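Local coordinates for NAD-dependent L-serine dehydrogenase (Pseudomonas aeruginosa, PDB 3OBB), which catalyses the NAD-dependent oxidation of L-serine and methyl-L-serine, and works as a homotetramer built as a dimer of dimers, at residues A[73-78]-A[103-107]; A[84-89]-A[110-116]; A[250-254]-A[267-271]. All coordinates share one frame; numbering follows the deposited sequence.

Contact 1. Residues A[73-78]-A[103-107]; sequences VEGLYL and SARKI
Ile107 of helix 101-112 presses into helix 70-78 as a knob into a hole, with Val73, Glu74, Tyr77 and Leu78 around it. These are neighbouring helices of the Rossmann-type NAD-binding domain, and strand 92-95 lies between them in sequence. The local axes are nearly parallel, 7° apart, and approach to 10.3 Å. This is the arrangement of consecutive helices on one face of a parallel sheet.

The apolar part centres on Ile107. Its CG1 lies anti to the carbonyl carbon (chi1 -60°), which sends the longer branch across to the other helix. At the end of that branch, Ile107 CD1 touches Val73 CG1 at 3.8 Å, and the two side chains cross at about a right angle. Ile107 CG1 packs against Leu78 CG at 4.0 Å. The other branch, CG2, rests near CB of Tyr77. The Tyr77 hydroxyl is hydrogen-bonded to Ser65, and the Tyr77 side chain packs on Val93 and Glu95 of strand 92-95. Val73 also touches Leu67, which by similarity takes part in NAD binding.

The polar part centres on the Glu74 carboxylate. The Glu74 side chain is extended, with CG anti to the backbone N (chi1 -158°), and it reaches across to helix 101-112 with one oxygen for each of two partners. Ser103 OG donates a hydrogen bond to Glu74 OE1 at 2.8 Å, on the anti lone pair, away from the other oxygen. Lys106 NZ forms a salt bridge with Glu74 OE2 at 3.0 Å. Two partners on different oxygens should limit rotation of the carboxylate, and the lysine charge probably favours its ionised form. Lys106 also has an apolar role. Its chain bends at chi2 and chi4, and its CG lies 3.7 Å from Leu78 CD1.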
loop_
_atom_site.group_PDB
_atom_site.type_symbol
_atom_site.label_atom_id
_atom_site.label_comp_id
_atom_site.label_asym_id
_atom_site.label_seq_id
_atom_site.Cartn_x
_atom_site.Cartn_y
_atom_site.Cartn_z
ATOM N N VAL A 73 -13.560 0.639 -28.638
ATOM C CA VAL A 73 -14.884 0.016 -28.686
ATOM C C VAL A 73 -16.043 1.038 -28.744
ATOM O O VAL A 73 -16.991 0.889 -29.525
ATOM C CB VAL A 73 -15.051 -0.940 -27.468
ATOM C CG1 VAL A 73 -16.502 -1.146 -27.087
ATOM C CG2 VAL A 73 -14.372 -2.291 -27.738
ATOM N N GLU A 74 -15.940 2.067 -27.908
ATOM C CA GLU A 74 -17.006 3.020 -27.700
ATOM C C GLU A 74 -17.056 3.946 -28.898
ATOM O O GLU A 74 -18.110 4.144 -29.479
ATOM C CB GLU A 74 -16.737 3.786 -26.414
ATOM C CG GLU A 74 -17.939 4.413 -25.789
ATOM C CD GLU A 74 -17.528 5.402 -24.752
ATOM O OE1 GLU A 74 -17.281 4.995 -23.603
ATOM O OE2 GLU A 74 -17.420 6.592 -25.097
ATOM N N GLY A 75 -15.893 4.458 -29.292
ATOM C CA GLY A 75 -15.738 5.221 -30.529
ATOM C C GLY A 75 -16.203 4.504 -31.792
ATOM O O GLY A 75 -16.655 5.150 -32.730
ATOM N N LEU A 76 -16.098 3.173 -31.814
ATOM C CA LEU A 76 -16.582 2.373 -32.938
ATOM C C LEU A 76 -18.102 2.351 -33.007
ATOM O O LEU A 76 -18.673 2.593 -34.067
ATOM C CB LEU A 76 -16.071 0.938 -32.853
ATOM C CG LEU A 76 -16.527 -0.051 -33.927
ATOM C CD1 LEU A 76 -15.733 0.165 -35.192
ATOM C CD2 LEU A 76 -16.366 -1.480 -33.446
ATOM N N TYR A 77 -18.748 2.060 -31.880
ATOM C CA TYR A 77 -20.201 1.885 -31.824
ATOM C C TYR A 77 -21.014 3.174 -31.779
ATOM O O TYR A 77 -22.165 3.167 -32.180
ATOM C CB TYR A 77 -20.591 1.073 -30.587
ATOM C CG TYR A 77 -20.540 -0.419 -30.751
ATOM C CD1 TYR A 77 -19.468 -1.146 -30.248
ATOM C CD2 TYR A 77 -21.579 -1.111 -31.370
ATOM C CE1 TYR A 77 -19.415 -2.523 -30.371
ATOM C CE2 TYR A 77 -21.542 -2.486 -31.501
ATOM C CZ TYR A 77 -20.446 -3.192 -30.990
ATOM O OH TYR A 77 -20.368 -4.557 -31.114
ATOM N N LEU A 78 -20.418 4.252 -31.270
ATOM C CA LEU A 78 -21.159 5.434 -30.828
ATOM C C LEU A 78 -21.013 6.699 -31.683
ATOM O O LEU A 78 -21.913 7.552 -31.695
ATOM C CB LEU A 78 -20.788 5.772 -29.377
ATOM C CG LEU A 78 -21.366 4.916 -28.246
ATOM C CD1 LEU A 78 -21.123 5.566 -26.892
ATOM C CD2 LEU A 78 -22.853 4.728 -28.439
ATOM N N SER A 103 -18.555 3.115 -19.605
ATOM C CA SER A 103 -18.545 3.010 -21.060
ATOM C C SER A 103 -19.528 1.963 -21.623
ATOM O O SER A 103 -20.192 2.232 -22.625
ATOM C CB SER A 103 -17.129 2.787 -21.566
ATOM O OG SER A 103 -17.146 2.303 -22.885
ATOM N N ALA A 104 -19.647 0.803 -20.978
ATOM C CA ALA A 104 -20.647 -0.207 -21.370
ATOM C C ALA A 104 -22.099 0.252 -21.213
ATOM O O ALA A 104 -22.958 -0.126 -22.011
ATOM C CB ALA A 104 -20.448 -1.482 -20.593
ATOM N N ARG A 105 -22.388 1.008 -20.160
ATOM C CA ARG A 105 -23.741 1.545 -19.959
ATOM C C ARG A 105 -24.086 2.564 -21.038
ATOM O O ARG A 105 -25.210 2.591 -21.555
ATOM C CB ARG A 105 -23.882 2.211 -18.585
ATOM C CG ARG A 105 -23.932 1.223 -17.455
ATOM C CD ARG A 105 -24.075 1.884 -16.104
ATOM N NE ARG A 105 -23.363 1.029 -15.164
ATOM C CZ ARG A 105 -22.286 1.379 -14.470
ATOM N NH1 ARG A 105 -21.800 2.613 -14.528
ATOM N NH2 ARG A 105 -21.737 0.489 -13.667
ATOM N N LYS A 106 -23.113 3.417 -21.338
ATOM C CA LYS A 106 -23.216 4.419 -22.388
ATOM C C LYS A 106 -23.565 3.765 -23.731
ATOM O O LYS A 106 -24.524 4.184 -24.399
ATOM C CB LYS A 106 -21.904 5.205 -22.457
ATOM C CG LYS A 106 -21.937 6.406 -23.332
ATOM C CD LYS A 106 -21.475 7.663 -22.576
ATOM C CE LYS A 106 -20.974 8.719 -23.565
ATOM N NZ LYS A 106 -19.875 8.136 -24.425
ATOM N N ILE A 107 -22.809 2.737 -24.121
ATOM C CA ILE A 107 -23.146 1.966 -25.316
ATOM C C ILE A 107 -24.516 1.298 -25.158
ATOM O O ILE A 107 -25.310 1.341 -26.087
ATOM C CB ILE A 107 -22.052 0.915 -25.714
ATOM C CG1 ILE A 107 -20.718 1.613 -26.004
ATOM C CG2 ILE A 107 -22.448 0.178 -26.977
ATOM C CD1 ILE A 107 -19.473 0.751 -25.734
#

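Contact 2. Residues A[84-89]-A[110-116]; sequences LAHIAP and AARERGL
Leu84 and Leu116 both hold CG anti to the carbonyl carbon (chi1 -77° and -60°), and their branches meet between the loop after helix 70-78 and the end of helix 101-112. The two side chains slide past each other in opposite directions, with Leu84 CD2 3.8 Å from Leu116 CD1. Leu84 CD2 is also near Ala111 CB, while Leu84 CD1 touches Ala110 CB at 3.8 Å. Met118 of strand 117-124 packs on both Leu84 and Ala111.

A Schellman motif ends the helix here. Leu116 N bonds to Ala111 O at 3.0 Å, and Gly115 N bonds to Arg112 O at 2.8 Å. Gly115 is the C-prime residue, with positive phi. The turn carries the chain from the helix toward strand 117-124 of the Rossmann-type domain.

Arg114 bends at chi3 (-81°) and lays its guanidinium beside the loop. Ala85 CA lies over one face, offset toward the rim. Arg114 NH2 comes within 3.7 Å of Leu84 CB. At the end of the loop, Pro89 is modelled after a cis peptide bond. Its CB packs on Leu116 CD2 at 3.6 Å, and its CG sits against the carbonyl O of Gly115 at 3.2 Å.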
loop_
_atom_site.group_PDB
_atom_site.type_symbol
_atom_site.label_atom_id
_atom_site.label_comp_id
_atom_site.label_asym_id
_atom_site.label_seq_id
_atom_site.Cartn_x
_atom_site.Cartn_y
_atom_site.Cartn_z
ATOM N N LEU A 84 -23.476 1.492 -34.309
ATOM C CA LEU A 84 -24.865 1.364 -33.878
ATOM C C LEU A 84 -25.835 2.015 -34.869
ATOM O O LEU A 84 -26.919 1.501 -35.066
ATOM C CB LEU A 84 -25.087 1.929 -32.473
ATOM C CG LEU A 84 -24.625 1.102 -31.273
ATOM C CD1 LEU A 84 -24.882 1.899 -30.019
ATOM C CD2 LEU A 84 -25.314 -0.255 -31.202
ATOM N N ALA A 85 -25.450 3.126 -35.497
ATOM C CA ALA A 85 -26.294 3.718 -36.552
ATOM C C ALA A 85 -26.723 2.677 -37.611
ATOM O O ALA A 85 -27.843 2.748 -38.113
ATOM C CB ALA A 85 -25.615 4.928 -37.207
ATOM N N HIS A 86 -25.838 1.714 -37.919
ATOM C CA HIS A 86 -26.178 0.536 -38.749
ATOM C C HIS A 86 -26.581 -0.669 -37.874
ATOM O O HIS A 86 -25.885 -1.030 -36.921
ATOM C CB HIS A 86 -25.061 0.229 -39.750
ATOM C CG HIS A 86 -24.730 1.389 -40.651
ATOM N ND1 HIS A 86 -25.657 1.969 -41.502
ATOM C CD2 HIS A 86 -23.577 2.079 -40.833
ATOM C CE1 HIS A 86 -25.090 2.962 -42.165
ATOM N NE2 HIS A 86 -23.829 3.050 -41.778
ATOM N N ILE A 87 -27.731 -1.260 -38.196
ATOM C CA ILE A 87 -28.564 -1.983 -37.214
ATOM C C ILE A 87 -29.547 -2.962 -37.827
ATOM O O ILE A 87 -29.415 -3.326 -38.988
ATOM C CB ILE A 87 -29.431 -0.993 -36.379
ATOM C CG1 ILE A 87 -29.758 0.285 -37.173
ATOM C CG2 ILE A 87 -28.709 -0.648 -35.104
ATOM C CD1 ILE A 87 -31.120 0.975 -36.862
ATOM N N ALA A 88 -30.537 -3.387 -37.045
ATOM C CA ALA A 88 -31.735 -3.996 -37.627
ATOM C C ALA A 88 -33.023 -3.343 -37.113
ATOM O O ALA A 88 -33.488 -2.368 -37.722
ATOM C CB ALA A 88 -31.736 -5.512 -37.489
ATOM N N PRO A 89 -33.621 -3.849 -36.012
ATOM C CA PRO A 89 -33.377 -5.023 -35.188
ATOM C C PRO A 89 -34.236 -6.217 -35.611
ATOM O O PRO A 89 -34.251 -7.237 -34.915
ATOM C CB PRO A 89 -33.782 -4.557 -33.779
ATOM C CG PRO A 89 -34.590 -3.277 -33.974
ATOM C CD PRO A 89 -34.754 -3.077 -35.467
ATOM N N ALA A 110 -27.367 3.824 -25.769
ATOM C CA ALA A 110 -27.469 4.215 -27.166
ATOM C C ALA A 110 -28.114 3.072 -27.957
ATOM O O ALA A 110 -29.009 3.318 -28.757
ATOM C CB ALA A 110 -26.125 4.619 -27.732
ATOM N N ALA A 111 -27.706 1.829 -27.685
ATOM C CA ALA A 111 -28.342 0.660 -28.303
ATOM C C ALA A 111 -29.853 0.599 -28.057
ATOM O O ALA A 111 -30.613 0.333 -28.990
ATOM C CB ALA A 111 -27.691 -0.606 -27.848
ATOM N N ARG A 112 -30.287 0.844 -26.817
ATOM C CA ARG A 112 -31.719 0.878 -26.496
ATOM C C ARG A 112 -32.447 2.004 -27.201
ATOM O O ARG A 112 -33.518 1.784 -27.773
ATOM C CB ARG A 112 -31.964 1.015 -24.992
ATOM C CG ARG A 112 -31.782 -0.270 -24.240
ATOM C CD ARG A 112 -32.005 -0.054 -22.756
ATOM N NE ARG A 112 -31.450 -1.151 -21.965
ATOM C CZ ARG A 112 -32.078 -2.307 -21.770
ATOM N NH1 ARG A 112 -31.507 -3.249 -21.036
ATOM N NH2 ARG A 112 -33.277 -2.524 -22.315
ATOM N N GLU A 113 -31.865 3.205 -27.141
ATOM C CA GLU A 113 -32.416 4.424 -27.764
ATOM C C GLU A 113 -32.740 4.213 -29.253
ATOM O O GLU A 113 -33.330 5.084 -29.899
ATOM C CB GLU A 113 -31.419 5.581 -27.582
ATOM C CG GLU A 113 -31.875 6.952 -28.075
ATOM C CD GLU A 113 -32.996 7.540 -27.249
ATOM O OE1 GLU A 113 -32.818 7.705 -26.018
ATOM O OE2 GLU A 113 -34.060 7.855 -27.837
ATOM N N ARG A 114 -32.395 3.030 -29.759
ATOM C CA ARG A 114 -32.414 2.707 -31.176
ATOM C C ARG A 114 -33.171 1.374 -31.492
ATOM O O ARG A 114 -33.339 0.827 -32.644
ATOM C CB ARG A 114 -30.939 2.670 -31.652
ATOM C CG ARG A 114 -30.679 2.173 -33.061
ATOM C CD ARG A 114 -29.248 2.507 -33.481
ATOM N NE ARG A 114 -29.152 3.899 -33.939
ATOM C CZ ARG A 114 -28.428 4.845 -33.312
ATOM N NH1 ARG A 114 -28.454 6.088 -33.829
ATOM N NH2 ARG A 114 -27.681 4.557 -32.180
ATOM N N GLY A 115 -33.546 0.660 -30.380
ATOM C CA GLY A 115 -34.317 -0.587 -30.505
ATOM C C GLY A 115 -33.538 -1.906 -30.496
ATOM O O GLY A 115 -34.089 -2.961 -30.823
ATOM N N LEU A 116 -32.267 -1.877 -30.111
ATOM C CA LEU A 116 -31.457 -3.102 -30.178
ATOM C C LEU A 116 -31.331 -3.833 -28.853
ATOM O O LEU A 116 -31.195 -3.210 -27.813
ATOM C CB LEU A 116 -30.077 -2.810 -30.755
ATOM C CG LEU A 116 -29.993 -2.233 -32.173
ATOM C CD1 LEU A 116 -28.562 -1.797 -32.402
ATOM C CD2 LEU A 116 -30.448 -3.214 -33.251
#

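Contact 3. Residues A[250-254]-A[267-271]; sequences LGLAQ and GSLAL
Leu271 meets Leu250 and Gln254, one with each methyl. Its CG is anti to the backbone N (chi1 177°), and the fork at its end straddles two positions one turn apart on helix 243-260. Leu271 CD1 lies 3.7 Å from Leu250 CB, and Leu271 CD2 lies 3.6 Å from Gln254 CG. The Leu250 and Leu271 side chains run past each other in opposite directions. Leu250 CD2 passes over the backbone of helix 265-279, 4.1 Å from Leu271 CA, and approaches Ala270 CB.

This pair of helices belongs to the all-helical C-terminal domain of the 6-phosphogluconate dehydrogenase type. The local axes approach to 9.7 Å and run broadly antiparallel, 140° apart. Helix 168-196 covers Leu250 and Gln254 through Gln178. Other subunits reach helix 265-279, and Glu189 of the second subunit accepts a hydrogen bond from Gly267 N.

The Gln254 chain bends at chi2, which folds its amide toward Ser268. Gln254 NE2 donates a weak hydrogen bond to Ser268 OG at 3.3 Å, with an angle of 130° at the hydrogen. Thr264, just before helix 265-279, holds both groups: its carbonyl O is the stronger partner of Ser268 OG, and its OG1 makes a weak hydrogen bond with Gln254 OE1.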
loop_
_atom_site.group_PDB
_atom_site.type_symbol
_atom_site.label_atom_id
_atom_site.label_comp_id
_atom_site.label_asym_id
_atom_site.label_seq_id
_atom_site.Cartn_x
_atom_site.Cartn_y
_atom_site.Cartn_z
ATOM N N LEU A 250 -6.833 -3.693 -14.237
ATOM C CA LEU A 250 -6.753 -3.048 -12.927
ATOM C C LEU A 250 -7.124 -1.586 -13.102
ATOM O O LEU A 250 -7.762 -1.001 -12.255
ATOM C CB LEU A 250 -5.322 -3.173 -12.401
ATOM C CG LEU A 250 -4.860 -4.150 -11.314
ATOM C CD1 LEU A 250 -5.949 -4.910 -10.501
ATOM C CD2 LEU A 250 -3.691 -4.995 -11.722
ATOM N N GLY A 251 -6.732 -0.999 -14.224
ATOM C CA GLY A 251 -7.012 0.422 -14.490
ATOM C C GLY A 251 -8.508 0.680 -14.624
ATOM O O GLY A 251 -9.021 1.646 -14.067
ATOM N N LEU A 252 -9.202 -0.199 -15.339
ATOM C CA LEU A 252 -10.669 -0.166 -15.429
ATOM C C LEU A 252 -11.362 -0.320 -14.064
ATOM O O LEU A 252 -12.393 0.332 -13.789
ATOM C CB LEU A 252 -11.184 -1.256 -16.365
ATOM C CG LEU A 252 -10.737 -1.230 -17.826
ATOM C CD1 LEU A 252 -11.320 -2.409 -18.612
ATOM C CD2 LEU A 252 -11.028 0.106 -18.552
ATOM N N ALA A 253 -10.808 -1.193 -13.230
ATOM C CA ALA A 253 -11.327 -1.378 -11.888
ATOM C C ALA A 253 -11.224 -0.062 -11.063
ATOM O O ALA A 253 -12.172 0.303 -10.350
ATOM C CB ALA A 253 -10.628 -2.556 -11.197
ATOM N N GLN A 254 -10.114 0.672 -11.211
ATOM C CA GLN A 254 -9.974 1.995 -10.587
ATOM C C GLN A 254 -11.045 2.985 -11.030
ATOM O O GLN A 254 -11.485 3.835 -10.248
ATOM C CB GLN A 254 -8.607 2.605 -10.914
ATOM C CG GLN A 254 -7.476 1.838 -10.371
ATOM C CD GLN A 254 -7.564 1.717 -8.874
ATOM O OE1 GLN A 254 -7.698 0.617 -8.356
ATOM N NE2 GLN A 254 -7.534 2.861 -8.169
ATOM N N GLY A 267 -6.173 -3.738 -4.514
ATOM C CA GLY A 267 -6.203 -3.580 -5.992
ATOM C C GLY A 267 -5.315 -2.421 -6.465
ATOM O O GLY A 267 -4.450 -2.641 -7.294
ATOM N N SER A 268 -5.522 -1.202 -5.935
ATOM C CA SER A 268 -4.637 -0.040 -6.211
ATOM C C SER A 268 -3.145 -0.332 -6.025
ATOM O O SER A 268 -2.330 0.051 -6.870
ATOM C CB SER A 268 -4.994 1.168 -5.315
ATOM O OG SER A 268 -6.365 1.457 -5.461
ATOM N N LEU A 269 -2.783 -0.954 -4.907
ATOM C CA LEU A 269 -1.397 -1.372 -4.714
ATOM C C LEU A 269 -1.015 -2.385 -5.789
ATOM O O LEU A 269 0.060 -2.284 -6.370
ATOM C CB LEU A 269 -1.161 -1.969 -3.335
ATOM C CG LEU A 269 0.178 -1.797 -2.611
ATOM C CD1 LEU A 269 0.405 -2.970 -1.656
ATOM C CD2 LEU A 269 1.447 -1.487 -3.449
ATOM N N ALA A 270 -1.889 -3.341 -6.090
ATOM C CA ALA A 270 -1.569 -4.329 -7.145
ATOM C C ALA A 270 -1.223 -3.580 -8.430
ATOM O O ALA A 270 -0.236 -3.891 -9.091
ATOM C CB ALA A 270 -2.726 -5.325 -7.368
ATOM N N LEU A 271 -2.028 -2.567 -8.755
ATOM C CA LEU A 271 -1.806 -1.774 -9.951
ATOM C C LEU A 271 -0.464 -1.036 -9.942
ATOM O O LEU A 271 0.257 -1.066 -10.929
ATOM C CB LEU A 271 -2.972 -0.809 -10.195
ATOM C CG LEU A 271 -2.893 0.164 -11.388
ATOM C CD1 LEU A 271 -2.695 -0.533 -12.750
ATOM C CD2 LEU A 271 -4.131 1.067 -11.429
#

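In the fold
Contacts 1 and 2 form one continuous patch on the NAD-binding domain, with centres 12 Å apart. They share helix 101-112, and their segments alternate along the chain. Tyr77 O and Leu84 N, 3.0 Å apart, probably form a hydrogen bond between the two contacts, and Leu78 CD2 packs on Leu84 CD1 at 3.8 Å. Contact 3 belongs to the C-terminal domain, its centre 22 Å from that of contact 1 and 33 Å from that of contact 2. Contacts 1 and 3 both border NAD-binding residues: the Tyr77 side chain is about 5 Å from that of Ile9, and Gly251 about 6 Å from the side chain of Lys248, just before segment 250-254. The side chain of Leu250 is about 10 Å from a bound HEPES molecule.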